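PDB 4U9R: CzcP cation efflux P1-ATPase from Ralstonia metallidurans, which probably couples ATP hydrolysis to zinc export as a P-type pump, this chain being its N-terminal extension, a ferredoxin-like metal-binding region holding cadmium. Local coordinates for residues 42-48 against 99-105; 130-134 against 146-152. All blocks are in the same frame, centred on the assembly; numbering follows the deposited sequence.

Interaction 1: 42-48 against 99-105. With CD (cadmium ion), chain B.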
ATOM      1  N   ASP A  42      -4.853   1.451   1.360  1.00 49.56           N
ATOM      2  CA  ASP A  42      -3.915   0.316   1.218  1.00 48.57           C
ATOM      3  C   ASP A  42      -2.857   0.471   2.317  1.00 49.40           C
ATOM      4  O   ASP A  42      -2.455   1.587   2.628  1.00 52.27           O
ATOM      5  CB  ASP A  42      -3.323   0.285  -0.205  1.00 49.03           C
ATOM      6  CG  ASP A  42      -2.236  -0.809  -0.406  1.00 57.30           C
ATOM      7  OD1 ASP A  42      -1.134  -0.616   0.070  1.00 38.06           O
ATOM      8  OD2 ASP A  42      -2.454  -1.844  -1.069  1.00 63.93           O
ATOM      9  N   PRO A  43      -2.450  -0.638   2.946  1.00 47.82           N
ATOM     10  CA  PRO A  43      -1.559  -0.588   4.089  1.00 48.16           C
ATOM     11  C   PRO A  43      -0.148  -0.068   3.797  1.00 47.50           C
ATOM     12  O   PRO A  43       0.626   0.138   4.740  1.00 42.94           O
ATOM     13  CB  PRO A  43      -1.497  -2.047   4.556  1.00 48.72           C
ATOM     14  CG  PRO A  43      -1.904  -2.850   3.386  1.00 49.79           C
ATOM     15  CD  PRO A  43      -2.901  -2.020   2.668  1.00 51.37           C
ATOM     16  N   CYS A  44       0.178   0.107   2.519  1.00 40.09           N
ATOM     17  CA  CYS A  44       1.402   0.764   2.111  1.00 38.81           C
ATOM     18  C   CYS A  44       1.471   2.212   2.677  1.00 34.25           C
ATOM     19  O   CYS A  44       2.507   2.646   3.131  1.00 35.47           O
ATOM     20  CB  CYS A  44       1.553   0.730   0.572  1.00 33.04           C
ATOM     21  SG  CYS A  44       2.471  -0.727   0.065  1.00 36.69           S
ATOM     22  N   VAL A  45       0.358   2.925   2.673  1.00 38.19           N
ATOM     23  CA  VAL A  45       0.291   4.271   3.229  1.00 38.04           C
ATOM     24  C   VAL A  45       0.686   4.305   4.709  1.00 39.93           C
ATOM     25  O   VAL A  45       1.491   5.170   5.120  1.00 39.75           O
ATOM     26  CB  VAL A  45      -1.104   4.897   3.037  1.00 39.94           C
ATOM     27  CG1 VAL A  45      -1.160   6.274   3.698  1.00 40.29           C
ATOM     28  CG2 VAL A  45      -1.405   5.034   1.556  1.00 38.09           C
ATOM     29  N   GLU A  46       0.148   3.358   5.481  1.00 40.26           N
ATOM     30  CA  GLU A  46       0.490   3.149   6.916  1.00 40.76           C
ATOM     31  C   GLU A  46       1.918   2.683   7.108  1.00 35.80           C
ATOM     32  O   GLU A  46       2.589   3.087   8.077  1.00 32.50           O
ATOM     33  CB  GLU A  46      -0.445   2.100   7.579  1.00 47.14           C
ATOM     34  CG  GLU A  46      -0.211   1.861   9.080  1.00 56.08           C
ATOM     35  CD  GLU A  46      -0.826   0.551   9.625  1.00 65.40           C
ATOM     36  OE1 GLU A  46      -1.758   0.606  10.466  1.00 52.86           O
ATOM     37  OE2 GLU A  46      -0.366  -0.547   9.231  1.00 73.64           O
ATOM     38  N   ARG A  47       2.388   1.792   6.243  1.00 34.52           N
ATOM     39  CA  ARG A  47       3.799   1.398   6.321  1.00 37.52           C
ATOM     40  C   ARG A  47       4.698   2.643   6.221  1.00 35.39           C
ATOM     41  O   ARG A  47       5.611   2.832   7.024  1.00 35.35           O
ATOM     42  CB  ARG A  47       4.189   0.421   5.226  1.00 38.81           C
ATOM     43  CG  ARG A  47       4.090  -1.032   5.626  1.00 45.79           C
ATOM     44  CD  ARG A  47       4.555  -1.994   4.513  1.00 47.55           C
ATOM     45  NE  ARG A  47       3.872  -3.284   4.658  1.00 50.07           N
ATOM     46  CZ  ARG A  47       2.813  -3.699   3.955  1.00 50.20           C
ATOM     47  NH1 ARG A  47       2.315  -2.998   2.942  1.00 44.04           N
ATOM     48  NH2 ARG A  47       2.274  -4.873   4.245  1.00 55.91           N
ATOM     49  N   LEU A  48       4.418   3.475   5.225  1.00 32.11           N
ATOM     50  CA  LEU A  48       5.183   4.692   4.977  1.00 31.93           C
ATOM     51  C   LEU A  48       5.106   5.619   6.175  1.00 31.33           C
ATOM     52  O   LEU A  48       6.123   6.042   6.697  1.00 28.21           O
ATOM     53  CB  LEU A  48       4.673   5.397   3.728  1.00 32.72           C
ATOM     54  CG  LEU A  48       5.264   6.758   3.349  1.00 36.46           C
ATOM     55  CD1 LEU A  48       6.760   6.702   3.302  1.00 37.54           C
ATOM     56  CD2 LEU A  48       4.755   7.157   1.973  1.00 38.80           C
ATOM     57  N   ILE A  99       9.259   1.008  -0.156  1.00 43.68           N
ATOM     58  CA  ILE A  99       7.955   0.379   0.056  1.00 39.42           C
ATOM     59  C   ILE A  99       7.289   0.033  -1.279  1.00 42.03           C
ATOM     60  O   ILE A  99       6.809  -1.078  -1.478  1.00 45.48           O
ATOM     61  CB  ILE A  99       7.056   1.260   0.929  1.00 36.52           C
ATOM     62  CG1 ILE A  99       7.594   1.253   2.353  1.00 35.92           C
ATOM     63  CG2 ILE A  99       5.611   0.764   0.908  1.00 36.99           C
ATOM     64  CD1 ILE A  99       6.993   2.302   3.243  1.00 38.24           C
ATOM     65  N   SER A 100       7.278   0.998  -2.180  1.00 42.27           N
ATOM     66  CA  SER A 100       6.702   0.864  -3.489  1.00 43.70           C
ATOM     67  C   SER A 100       7.314  -0.269  -4.334  1.00 51.07           C
ATOM     68  O   SER A 100       6.599  -0.930  -5.094  1.00 50.69           O
ATOM     69  CB  SER A 100       6.881   2.167  -4.243  1.00 45.36           C
ATOM     70  OG  SER A 100       6.249   2.112  -5.497  1.00 47.27           O
ATOM     71  N   SER A 101       8.624  -0.480  -4.221  1.00 46.74           N
ATOM     72  CA  SER A 101       9.292  -1.507  -5.013  1.00 53.12           C
ATOM     73  C   SER A 101       9.089  -2.891  -4.407  1.00 59.32           C
ATOM     74  O   SER A 101       9.134  -3.902  -5.104  1.00 56.97           O
ATOM     75  CB  SER A 101      10.773  -1.225  -5.070  1.00 52.79           C
ATOM     76  OG  SER A 101      11.408  -1.581  -3.854  1.00 53.16           O
ATOM     77  N   ARG A 102       8.883  -2.910  -3.093  1.00 58.38           N
ATOM     78  CA  ARG A 102       8.846  -4.132  -2.339  1.00 59.69           C
ATOM     79  C   ARG A 102       7.477  -4.789  -2.348  1.00 55.98           C
ATOM     80  O   ARG A 102       7.415  -6.010  -2.381  1.00 57.11           O
ATOM     81  CB  ARG A 102       9.313  -3.888  -0.902  1.00 63.30           C
ATOM     82  CG  ARG A 102       9.241  -5.127  -0.031  1.00 71.59           C
ATOM     83  CD  ARG A 102      10.307  -5.127   1.049  1.00 77.74           C
ATOM     84  NE  ARG A 102      10.174  -6.287   1.925  1.00 82.55           N
ATOM     85  CZ  ARG A 102      10.486  -7.535   1.582  1.00 84.01           C
ATOM     86  NH1 ARG A 102      10.959  -7.814   0.367  1.00 86.23           N
ATOM     87  NH2 ARG A 102      10.320  -8.516   2.462  1.00 84.50           N
ATOM     88  N   PHE A 103       6.399  -3.998  -2.321  1.00 53.12           N
ATOM     89  CA  PHE A 103       5.034  -4.535  -2.218  1.00 53.90           C
ATOM     90  C   PHE A 103       4.202  -4.353  -3.451  1.00 54.23           C
ATOM     91  O   PHE A 103       3.961  -3.224  -3.880  1.00 53.21           O
ATOM     92  CB  PHE A 103       4.279  -3.915  -1.045  1.00 47.81           C
ATOM     93  CG  PHE A 103       4.944  -4.157   0.258  1.00 50.78           C
ATOM     94  CD1 PHE A 103       4.752  -5.345   0.931  1.00 51.53           C
ATOM     95  CD2 PHE A 103       5.804  -3.208   0.797  1.00 46.84           C
ATOM     96  CE1 PHE A 103       5.401  -5.586   2.132  1.00 53.33           C
ATOM     97  CE2 PHE A 103       6.437  -3.438   1.994  1.00 48.00           C
ATOM     98  CZ  PHE A 103       6.244  -4.630   2.663  1.00 52.96           C
ATOM     99  N   GLY A 104       3.719  -5.484  -3.978  1.00 58.39           N
ATOM    100  CA  GLY A 104       2.883  -5.514  -5.165  1.00 55.42           C
ATOM    101  C   GLY A 104       1.421  -5.569  -4.801  1.00 57.89           C
ATOM    102  O   GLY A 104       1.063  -5.903  -3.671  1.00 57.21           O
ATOM    103  N   HIS A 105       0.580  -5.203  -5.763  1.00 63.37           N
ATOM    104  CA  HIS A 105      -0.868  -5.319  -5.639  1.00 71.46           C
ATOM    105  C   HIS A 105      -1.480  -5.706  -6.983  1.00 76.42           C
ATOM    106  O   HIS A 105      -1.080  -5.196  -8.030  1.00 70.70           O
ATOM    107  CB  HIS A 105      -1.491  -4.005  -5.198  1.00 72.69           C
ATOM    108  CG  HIS A 105      -0.587  -3.171  -4.356  1.00 75.02           C
ATOM    109  ND1 HIS A 105       0.321  -2.289  -4.902  1.00 71.32           N
ATOM    110  CD2 HIS A 105      -0.425  -3.106  -3.017  1.00 68.74           C
ATOM    111  CE1 HIS A 105       0.999  -1.711  -3.932  1.00 72.43           C
ATOM    112  NE2 HIS A 105       0.566  -2.190  -2.780  1.00 63.23           N
TER
HETATM  113 CD    CD B 301       0.310  -1.998  -0.587  1.00 49.38          CD
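Two side chains sandwich the Phe103 ring: the planar guanidinium of Arg47 over one face and, toward the border of the other, CG of Arg102. The centres of the Arg47 guanidinium and the Phe103 ring are 3.8 Å apart and their planes 12° apart, a parallel cation-pi stack in which Arg47 NE sits over Phe103 CZ. Beside it a cadmium site joins the start of helix 43-53 to the first strand of a ferredoxin-like subdomain, 103-109. The imidazole of His105 receives the sulfur of Cys44 at its edge, and the Asp42 carboxylate is turned nearly perpendicular to that ring, planes 85° apart. Each of the three gives the cadmium one bond: Asp42 OD1 at 2.1 Å, Cys44 SG at 2.6 Å and His105 NE2 at 2.2 Å. Glu146 completes the site and also takes a hydrogen bond from Arg47 NH1, so the stacked cation probably balances part of the negative charge gathered at the metal. Asp42 has a second task as N-cap of its helix: with CG anti to the backbone N (chi1 175°), Asp42 OD1 accepts from Cys44 N at 2.9 Å while holding the cadmium. Ile99 packs two branches against the helix: Ile99 CG2 meets the metal-binding Cys44 SG at 3.6 Å, and Ile99 CD1, touching Arg47 CB, lies 3.5 Å from Leu48 N.

Interaction 2: 130-134 against 146-152. With CD (cadmium ion), chain B.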
ATOM      1  N   PRO A 130       2.966 -18.572  -0.922  1.00101.01           N
ATOM      2  CA  PRO A 130       4.256 -18.254  -0.293  1.00103.51           C
ATOM      3  C   PRO A 130       4.613 -16.762  -0.106  1.00104.69           C
ATOM      4  O   PRO A 130       5.476 -16.462   0.724  1.00106.97           O
ATOM      5  CB  PRO A 130       5.283 -18.925  -1.227  1.00105.31           C
ATOM      6  CG  PRO A 130       4.508 -19.881  -2.068  1.00103.37           C
ATOM      7  CD  PRO A 130       3.155 -19.264  -2.213  1.00104.47           C
ATOM      8  N   GLY A 131       3.976 -15.845  -0.843  1.00 97.06           N
ATOM      9  CA  GLY A 131       4.362 -14.419  -0.804  1.00 87.61           C
ATOM     10  C   GLY A 131       3.268 -13.404  -0.502  1.00 76.55           C
ATOM     11  O   GLY A 131       3.472 -12.199  -0.647  1.00 67.45           O
ATOM     12  N   VAL A 132       2.113 -13.880  -0.063  1.00 69.12           N
ATOM     13  CA  VAL A 132       0.965 -13.015   0.148  1.00 69.25           C
ATOM     14  C   VAL A 132       0.947 -12.474   1.576  1.00 72.12           C
ATOM     15  O   VAL A 132       1.304 -13.186   2.516  1.00 68.74           O
ATOM     16  CB  VAL A 132      -0.344 -13.773  -0.157  1.00 67.41           C
ATOM     17  CG1 VAL A 132      -1.563 -12.981   0.287  1.00 68.15           C
ATOM     18  CG2 VAL A 132      -0.422 -14.091  -1.641  1.00 68.61           C
ATOM     19  N   ILE A 133       0.508 -11.220   1.722  1.00 69.92           N
ATOM     20  CA  ILE A 133       0.463 -10.532   3.010  1.00 69.67           C
ATOM     21  C   ILE A 133      -0.964 -10.302   3.479  1.00 68.74           C
ATOM     22  O   ILE A 133      -1.333 -10.717   4.570  1.00 79.04           O
ATOM     23  CB  ILE A 133       1.180  -9.163   2.917  1.00 75.27           C
ATOM     24  CG1 ILE A 133       2.671  -9.370   2.637  1.00 79.32           C
ATOM     25  CG2 ILE A 133       1.001  -8.355   4.202  1.00 78.19           C
ATOM     26  CD1 ILE A 133       3.312  -8.206   1.916  1.00 81.81           C
ATOM     27  N   GLU A 134      -1.741  -9.610   2.656  1.00 71.59           N
ATOM     28  CA  GLU A 134      -3.136  -9.272   2.941  1.00 78.67           C
ATOM     29  C   GLU A 134      -3.961  -9.751   1.747  1.00 75.18           C
ATOM     30  O   GLU A 134      -3.475  -9.723   0.617  1.00 68.17           O
ATOM     31  CB  GLU A 134      -3.282  -7.747   3.131  1.00 86.13           C
ATOM     32  CG  GLU A 134      -4.699  -7.241   3.407  1.00 93.59           C
ATOM     33  CD  GLU A 134      -4.818  -5.720   3.338  1.00 97.51           C
ATOM     34  OE1 GLU A 134      -4.935  -5.082   4.413  1.00 96.01           O
ATOM     35  OE2 GLU A 134      -4.795  -5.162   2.212  1.00 93.85           O
ATOM     36  N   GLU A 146      -2.262  -8.164  -1.547  1.00 64.82           N
ATOM     37  CA  GLU A 146      -1.012  -7.433  -1.412  1.00 62.15           C
ATOM     38  C   GLU A 146       0.081  -8.445  -1.189  1.00 59.33           C
ATOM     39  O   GLU A 146      -0.106  -9.375  -0.404  1.00 64.10           O
ATOM     40  CB  GLU A 146      -1.096  -6.468  -0.237  1.00 69.46           C
ATOM     41  CG  GLU A 146       0.223  -5.771   0.107  1.00 69.10           C
ATOM     42  CD  GLU A 146       0.030  -4.317   0.469  1.00 68.93           C
ATOM     43  OE1 GLU A 146      -1.125  -3.881   0.608  1.00 73.60           O
ATOM     44  OE2 GLU A 146       1.042  -3.608   0.587  1.00 62.24           O
ATOM     45  N   PHE A 147       1.211  -8.283  -1.871  1.00 54.49           N
ATOM     46  CA  PHE A 147       2.246  -9.306  -1.841  1.00 56.53           C
ATOM     47  C   PHE A 147       3.692  -8.818  -1.866  1.00 62.39           C
ATOM     48  O   PHE A 147       3.992  -7.727  -2.338  1.00 64.74           O
ATOM     49  CB  PHE A 147       2.031 -10.301  -2.991  1.00 54.16           C
ATOM     50  CG  PHE A 147       1.925  -9.666  -4.346  1.00 49.86           C
ATOM     51  CD1 PHE A 147       0.732  -9.120  -4.770  1.00 49.91           C
ATOM     52  CD2 PHE A 147       3.006  -9.652  -5.212  1.00 53.44           C
ATOM     53  CE1 PHE A 147       0.622  -8.553  -6.023  1.00 50.01           C
ATOM     54  CE2 PHE A 147       2.914  -9.078  -6.471  1.00 50.31           C
ATOM     55  CZ  PHE A 147       1.716  -8.526  -6.878  1.00 52.09           C
ATOM     56  N   ASP A 148       4.575  -9.689  -1.372  1.00 63.25           N
ATOM     57  CA  ASP A 148       6.002  -9.442  -1.270  1.00 66.49           C
ATOM     58  C   ASP A 148       6.698  -9.836  -2.580  1.00 70.01           C
ATOM     59  O   ASP A 148       6.892 -11.018  -2.866  1.00 68.08           O
ATOM     60  CB  ASP A 148       6.568 -10.224  -0.068  1.00 69.70           C
ATOM     61  CG  ASP A 148       8.086 -10.106   0.072  1.00 72.64           C
ATOM     62  OD1 ASP A 148       8.751  -9.530  -0.815  1.00 70.60           O
ATOM     63  OD2 ASP A 148       8.613 -10.616   1.081  1.00 80.21           O
ATOM     64  N   ASN A 149       7.083  -8.820  -3.353  1.00 73.18           N
ATOM     65  CA  ASN A 149       7.699  -8.982  -4.672  1.00 73.68           C
ATOM     66  C   ASN A 149       9.007  -9.767  -4.721  1.00 77.04           C
ATOM     67  O   ASN A 149       9.463 -10.123  -5.809  1.00 75.69           O
ATOM     68  CB  ASN A 149       7.960  -7.605  -5.295  1.00 73.70           C
ATOM     69  CG  ASN A 149       6.709  -6.958  -5.844  1.00 74.10           C
ATOM     70  OD1 ASN A 149       5.737  -7.632  -6.172  1.00 75.01           O
ATOM     71  ND2 ASN A 149       6.737  -5.634  -5.970  1.00 72.81           N
ATOM     72  N   ASP A 150       9.641  -9.985  -3.572  1.00 80.95           N
ATOM     73  CA  ASP A 150      10.874 -10.766  -3.524  1.00 88.66           C
ATOM     74  C   ASP A 150      10.574 -12.254  -3.341  1.00 93.42           C
ATOM     75  O   ASP A 150      11.427 -13.098  -3.625  1.00 90.48           O
ATOM     76  CB  ASP A 150      11.816 -10.259  -2.414  1.00 92.59           C
ATOM     77  CG  ASP A 150      12.418  -8.883  -2.723  1.00 94.09           C
ATOM     78  OD1 ASP A 150      12.812  -8.631  -3.886  1.00 99.64           O
ATOM     79  OD2 ASP A 150      12.508  -8.054  -1.794  1.00 90.24           O
ATOM     80  N   ARG A 151       9.367 -12.573  -2.871  1.00 98.03           N
ATOM     81  CA  ARG A 151       8.941 -13.966  -2.710  1.00100.15           C
ATOM     82  C   ARG A 151       8.057 -14.442  -3.863  1.00 98.18           C
ATOM     83  O   ARG A 151       8.186 -15.585  -4.301  1.00109.23           O
ATOM     84  CB  ARG A 151       8.224 -14.167  -1.370  1.00101.47           C
ATOM     85  CG  ARG A 151       9.158 -14.515  -0.216  1.00102.97           C
ATOM     86  CD  ARG A 151       8.553 -14.118   1.123  1.00106.70           C
ATOM     87  NE  ARG A 151       9.151 -14.836   2.253  1.00109.19           N
ATOM     88  CZ  ARG A 151       8.579 -15.835   2.930  1.00112.55           C
ATOM     89  NH1 ARG A 151       7.363 -16.281   2.620  1.00108.70           N
ATOM     90  NH2 ARG A 151       9.234 -16.402   3.941  1.00114.05           N
ATOM     91  N   ILE A 152       7.167 -13.578  -4.348  1.00 90.79           N
ATOM     92  CA  ILE A 152       6.173 -13.960  -5.358  1.00 88.67           C
ATOM     93  C   ILE A 152       5.902 -12.776  -6.290  1.00 83.91           C
ATOM     94  O   ILE A 152       6.182 -11.633  -5.936  1.00 88.98           O
ATOM     95  CB  ILE A 152       4.860 -14.425  -4.665  1.00 94.04           C
ATOM     96  CG1 ILE A 152       5.064 -15.750  -3.908  1.00103.47           C
ATOM     97  CG2 ILE A 152       3.708 -14.602  -5.645  1.00 95.73           C
ATOM     98  CD1 ILE A 152       5.388 -16.960  -4.768  1.00105.54           C
TER
HETATM   99 CD    CD B 301       0.310  -1.998  -0.587  1.00 49.38          CD
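Gly131 O and Asp148 N form the straightest hydrogen bond between 130-134 and 146-152, 2.8 Å long with an angle of 173° at the hydrogen. One residue earlier, the carbonyl of Pro130 is satisfied by a side chain: Arg151 brings NH1 to Pro130 O at 2.7 Å, meeting it at the edge of the guanidinium, close to its plane. The extended chain from CG to NE carries the group there, although the bond is bent to 134° at the hydrogen. Farther along, Glu146 uses both its backbone groups. Glu146 N donates to Glu134 O at 2.9 Å, and Glu146 O accepts from Ile133 N at 2.9 Å and, weakly, from Glu134 N at 3.5 Å. Two residues thus face one, a classic beta bulge in the antiparallel hairpin of strands 132-137 and 142-148, two strands of the three-stranded antiparallel sheet of the second ferredoxin-like unit, with 142-148 in the middle. Val132 and Phe147 are a non-hydrogen-bonded pair; Glu134 and Glu146 are a hydrogen-bonded pair with side chains on the other face. That face bears the metal: Glu146 grips cadmium through both oxygens, OE2 at 2.1 Å and OE1 more loosely, its chain bent at chi2 (140°), while Arg47 also donates to OE2. The carboxylate of Glu134, of like charge, stands near that of Glu146 without touching it. Where the strand ends, Asp148 OD1 accepts from Asp150 N, an Asx turn, and also forms a salt bridge with Arg102. Asp148 O takes two donors, Arg151 N and Ile152 N. The turn brings Ile152 back onto the other segment, with CG1 3.3 Å from Gly131 N and CD1 4.1 Å from Pro130 CB.

From the N terminus, the chain enters interaction 1 at 42-48, runs through two strands and helix 85-102, and closes this long loop at 99-105. Only afterwards, past helix 116-127, does interaction 2 open at 130-134; its short hairpin closes at 146-152. The two loops therefore follow in series, neither nested nor crossed. They meet in space because strands 103-109 and 142-148 are neighbours in one sheet, and because both reach the same cadmium, which ties the helix of the first ferredoxin-like half to the sheet of the second. A salt bridge from Arg102 to Asp150 adds a further tie between the contacts, beyond the metal.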